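Local atomic coordinates of tudor and KH domain-containing protein homolog (Bombyx mori, PDB entry 5VQH), a protein that binds symmetrically dimethylated arginines of the Piwi proteins Siwi and Ago3 through its extended Tudor domain and takes part in primary piRNA biogenesis. Residues A[72-80]-A[90-98]. Numbering follows the deposited sequence.
Sequences HVSVGQVVA and YRARVHDIR. With 2MR (n3, n4-dimethylarginine), chain C.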
loop_
_atom_site.group_PDB
_atom_site.type_symbol
_atom_site.label_atom_id
_atom_site.label_comp_id
_atom_site.label_asym_id
_atom_site.label_seq_id
_atom_site.Cartn_x
_atom_site.Cartn_y
_atom_site.Cartn_z
ATOM N N HIS A 72 20.554 -1.226 15.659
ATOM C CA HIS A 72 19.869 0.048 15.671
ATOM C C HIS A 72 18.801 0.121 14.580
ATOM O O HIS A 72 18.998 -0.368 13.475
ATOM C CB HIS A 72 20.860 1.184 15.458
ATOM C CG HIS A 72 20.237 2.540 15.580
ATOM N ND1 HIS A 72 20.136 3.412 14.516
ATOM C CD2 HIS A 72 19.636 3.155 16.630
ATOM C CE1 HIS A 72 19.522 4.513 14.913
ATOM N NE2 HIS A 72 19.206 4.380 16.190
ATOM N N VAL A 73 17.691 0.774 14.888
ATOM C CA VAL A 73 16.637 0.991 13.935
ATOM C C VAL A 73 16.185 2.444 13.941
ATOM O O VAL A 73 16.061 3.055 14.990
ATOM C CB VAL A 73 15.458 0.053 14.180
ATOM C CG1 VAL A 73 14.832 0.243 15.539
ATOM C CG2 VAL A 73 14.408 0.224 13.104
ATOM N N SER A 74 15.966 2.986 12.743
ATOM C CA SER A 74 15.655 4.395 12.535
ATOM C C SER A 74 14.344 4.564 11.766
ATOM O O SER A 74 13.958 3.727 10.987
ATOM C CB SER A 74 16.778 5.088 11.760
ATOM O OG SER A 74 17.997 4.402 11.956
ATOM N N VAL A 75 13.658 5.659 12.016
ATOM C CA VAL A 75 12.473 5.948 11.284
ATOM C C VAL A 75 12.924 6.185 9.864
ATOM O O VAL A 75 13.965 6.783 9.626
ATOM C CB VAL A 75 11.747 7.155 11.897
ATOM C CG1 VAL A 75 10.950 7.936 10.883
ATOM C CG2 VAL A 75 10.824 6.666 12.986
ATOM N N GLY A 76 12.141 5.675 8.922
ATOM C CA GLY A 76 12.437 5.831 7.515
ATOM C C GLY A 76 13.311 4.725 7.003
ATOM O O GLY A 76 13.586 4.676 5.824
ATOM N N GLN A 77 13.746 3.825 7.884
ATOM C CA GLN A 77 14.634 2.728 7.493
ATOM C C GLN A 77 13.853 1.619 6.832
ATOM O O GLN A 77 12.803 1.240 7.309
ATOM C CB GLN A 77 15.311 2.154 8.706
ATOM C CG GLN A 77 16.385 1.110 8.420
ATOM C CD GLN A 77 17.153 0.689 9.684
ATOM O OE1 GLN A 77 17.132 1.379 10.680
ATOM N NE2 GLN A 77 17.833 -0.452 9.633
ATOM N N VAL A 78 14.406 1.065 5.755
ATOM C CA VAL A 78 13.831 -0.121 5.105
ATOM C C VAL A 78 14.411 -1.416 5.689
ATOM O O VAL A 78 15.631 -1.588 5.732
ATOM C CB VAL A 78 14.059 -0.091 3.591
ATOM C CG1 VAL A 78 13.466 -1.312 2.930
ATOM C CG2 VAL A 78 13.516 1.203 2.991
ATOM N N VAL A 79 13.515 -2.321 6.088
ATOM C CA VAL A 79 13.851 -3.523 6.845
ATOM C C VAL A 79 13.085 -4.787 6.374
ATOM O O VAL A 79 12.208 -4.730 5.495
ATOM C CB VAL A 79 13.502 -3.297 8.325
ATOM C CG1 VAL A 79 14.398 -2.210 8.937
ATOM C CG2 VAL A 79 12.015 -2.924 8.473
ATOM N N ALA A 80 13.408 -5.925 6.955
ATOM C CA ALA A 80 12.648 -7.123 6.716
ATOM C C ALA A 80 11.679 -7.250 7.867
ATOM O O ALA A 80 12.095 -7.050 9.009
ATOM C CB ALA A 80 13.571 -8.320 6.655
ATOM N N TYR A 90 8.462 -9.521 4.543
ATOM C CA TYR A 90 8.165 -8.449 3.601
ATOM C C TYR A 90 9.129 -7.270 3.802
ATOM O O TYR A 90 9.808 -7.127 4.830
ATOM C CB TYR A 90 6.700 -8.018 3.760
ATOM C CG TYR A 90 5.725 -9.124 3.444
ATOM C CD1 TYR A 90 5.376 -9.393 2.142
ATOM C CD2 TYR A 90 5.170 -9.926 4.440
ATOM C CE1 TYR A 90 4.499 -10.417 1.824
ATOM C CE2 TYR A 90 4.294 -10.964 4.134
ATOM C CZ TYR A 90 3.955 -11.197 2.808
ATOM O OH TYR A 90 3.088 -12.206 2.402
ATOM N N ARG A 91 9.207 -6.441 2.788
ATOM C CA ARG A 91 9.978 -5.251 2.848
ATOM C C ARG A 91 9.042 -4.203 3.387
ATOM O O ARG A 91 7.936 -4.013 2.843
ATOM C CB ARG A 91 10.466 -4.845 1.463
ATOM C CG ARG A 91 11.265 -5.915 0.766
ATOM C CD ARG A 91 11.862 -5.482 -0.582
ATOM N NE ARG A 91 10.920 -5.075 -1.626
ATOM C CZ ARG A 91 11.288 -4.618 -2.828
ATOM N NH1 ARG A 91 12.582 -4.499 -3.154
ATOM N NH2 ARG A 91 10.375 -4.249 -3.710
ATOM N N ALA A 92 9.483 -3.518 4.442
ATOM C CA ALA A 92 8.688 -2.476 5.060
ATOM C C ALA A 92 9.571 -1.294 5.429
ATOM O O ALA A 92 10.780 -1.442 5.595
ATOM C CB ALA A 92 8.042 -3.027 6.290
ATOM N N ARG A 93 8.958 -0.126 5.575
ATOM C CA ARG A 93 9.653 1.080 6.006
ATOM C C ARG A 93 9.139 1.434 7.408
ATOM O O ARG A 93 7.948 1.481 7.626
ATOM C CB ARG A 93 9.377 2.219 5.025
ATOM C CG ARG A 93 10.170 3.486 5.275
ATOM C CD ARG A 93 9.722 4.644 4.386
ATOM N NE ARG A 93 10.035 4.445 2.953
ATOM C CZ ARG A 93 11.264 4.430 2.403
ATOM N NH1 ARG A 93 12.383 4.576 3.120
ATOM N NH2 ARG A 93 11.377 4.241 1.104
ATOM N N VAL A 94 10.041 1.684 8.347
ATOM C CA VAL A 94 9.664 2.055 9.683
ATOM C C VAL A 94 9.070 3.446 9.617
ATOM O O VAL A 94 9.768 4.390 9.226
ATOM C CB VAL A 94 10.898 2.016 10.612
ATOM C CG1 VAL A 94 10.531 2.500 11.999
ATOM C CG2 VAL A 94 11.443 0.574 10.709
ATOM N N HIS A 95 7.790 3.595 9.952
ATOM C CA HIS A 95 7.157 4.903 9.883
ATOM C C HIS A 95 7.231 5.636 11.209
ATOM O O HIS A 95 7.385 6.855 11.248
ATOM C CB HIS A 95 5.707 4.794 9.434
ATOM C CG HIS A 95 4.930 6.070 9.587
ATOM N ND1 HIS A 95 4.097 6.318 10.668
ATOM C CD2 HIS A 95 4.880 7.182 8.813
ATOM C CE1 HIS A 95 3.564 7.523 10.545
ATOM N NE2 HIS A 95 4.013 8.062 9.421
ATOM N N ASP A 96 7.129 4.894 12.303
ATOM C CA ASP A 96 7.283 5.480 13.611
ATOM C C ASP A 96 7.658 4.414 14.637
ATOM O O ASP A 96 7.524 3.231 14.373
ATOM C CB ASP A 96 5.966 6.141 13.998
ATOM C CG ASP A 96 6.111 7.067 15.154
ATOM O OD1 ASP A 96 7.286 7.360 15.527
ATOM O OD2 ASP A 96 5.051 7.478 15.687
ATOM N N ILE A 97 8.146 4.843 15.788
ATOM C CA ILE A 97 8.432 3.947 16.891
ATOM C C ILE A 97 7.697 4.443 18.126
ATOM O O ILE A 97 7.774 5.621 18.458
ATOM C CB ILE A 97 9.924 3.902 17.179
ATOM C CG1 ILE A 97 10.641 3.322 15.980
ATOM C CG2 ILE A 97 10.234 3.017 18.388
ATOM C CD1 ILE A 97 12.146 3.496 16.064
ATOM N N ARG A 98 6.957 3.565 18.791
ATOM C CA ARG A 98 6.272 3.983 19.996
ATOM C C ARG A 98 6.612 3.055 21.193
ATOM O O ARG A 98 6.888 1.855 21.043
ATOM C CB ARG A 98 4.758 4.129 19.728
ATOM C CG ARG A 98 3.999 2.838 19.827
ATOM C CD ARG A 98 2.491 2.960 20.079
ATOM N NE ARG A 98 1.973 1.573 20.207
ATOM C CZ ARG A 98 0.821 1.077 19.726
ATOM N NH1 ARG A 98 -0.072 1.833 19.070
ATOM N NH2 ARG A 98 0.565 -0.220 19.913
HETATM N N 2MR C . -1.855 -13.642 1.017
HETATM C CA 2MR C . -1.394 -13.300 2.375
HETATM C CB 2MR C . -0.925 -11.849 2.392
HETATM C CG 2MR C . 0.012 -11.505 1.235
HETATM C CD 2MR C . 0.830 -10.308 1.681
HETATM N NE 2MR C . -0.046 -9.177 1.863
HETATM C CZ 2MR C . 0.375 -8.092 2.474
HETATM N NH1 2MR C . 1.542 -8.081 2.925
HETATM C CQ1 2MR C . 2.176 -6.977 3.612
HETATM N NH2 2MR C . -0.422 -7.033 2.622
HETATM C CQ2 2MR C . -1.797 -6.983 2.150
HETATM C C 2MR C . -2.417 -13.477 3.489
HETATM O O 2MR C . -2.256 -12.985 4.621
HETATM O OXT 2MR C . -3.451 -14.131 3.318
#
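With CG anti to the backbone N (chi1 -173°) and the chain bent at chi3 (-68°), R93 folds back over the neighbouring segment, where NH1 donates to G76 O at 3.0 Å. The carbonyl oxygen approaches the guanidinium edge-on, only 7° out of its plane, while CG2 of V78 packs over one face of the group, 3.6 Å from R93 NH1. V94 instead packs its two methyls against the type II turn S74-Q77 and the residues flanking it: CG1 lies against S74 O and CA of V75, whereas CG2 meets V73 CG2 at 3.8 Å, the side chains crossing at about a right angle, and also reaches V79 CG2. The turn is tied to the same residue through its backbone, G76 N giving a nearly straight bond to V94 O (2.7 Å) and V94 N one to Q77 O. G76, with its positive phi, suits this turn. Q77 N closes the turn on S74 O, and S74 N also donates to Q77 OE1, a second link between the turn's two ends. Farther along, V79 and A92 form an antiparallel hydrogen-bonded pair, with V79 N 2.9 Å from A92 O. At the start of 90-98, the Y90 ring carries NH1 of the bound dimethylarginine 3.8 Å above its centre, and Y90 OH bonds D86. This Tudor hairpin lies between strands 108-113 and 128-129, with helix 43-59 packed against A80, Y90 and R91.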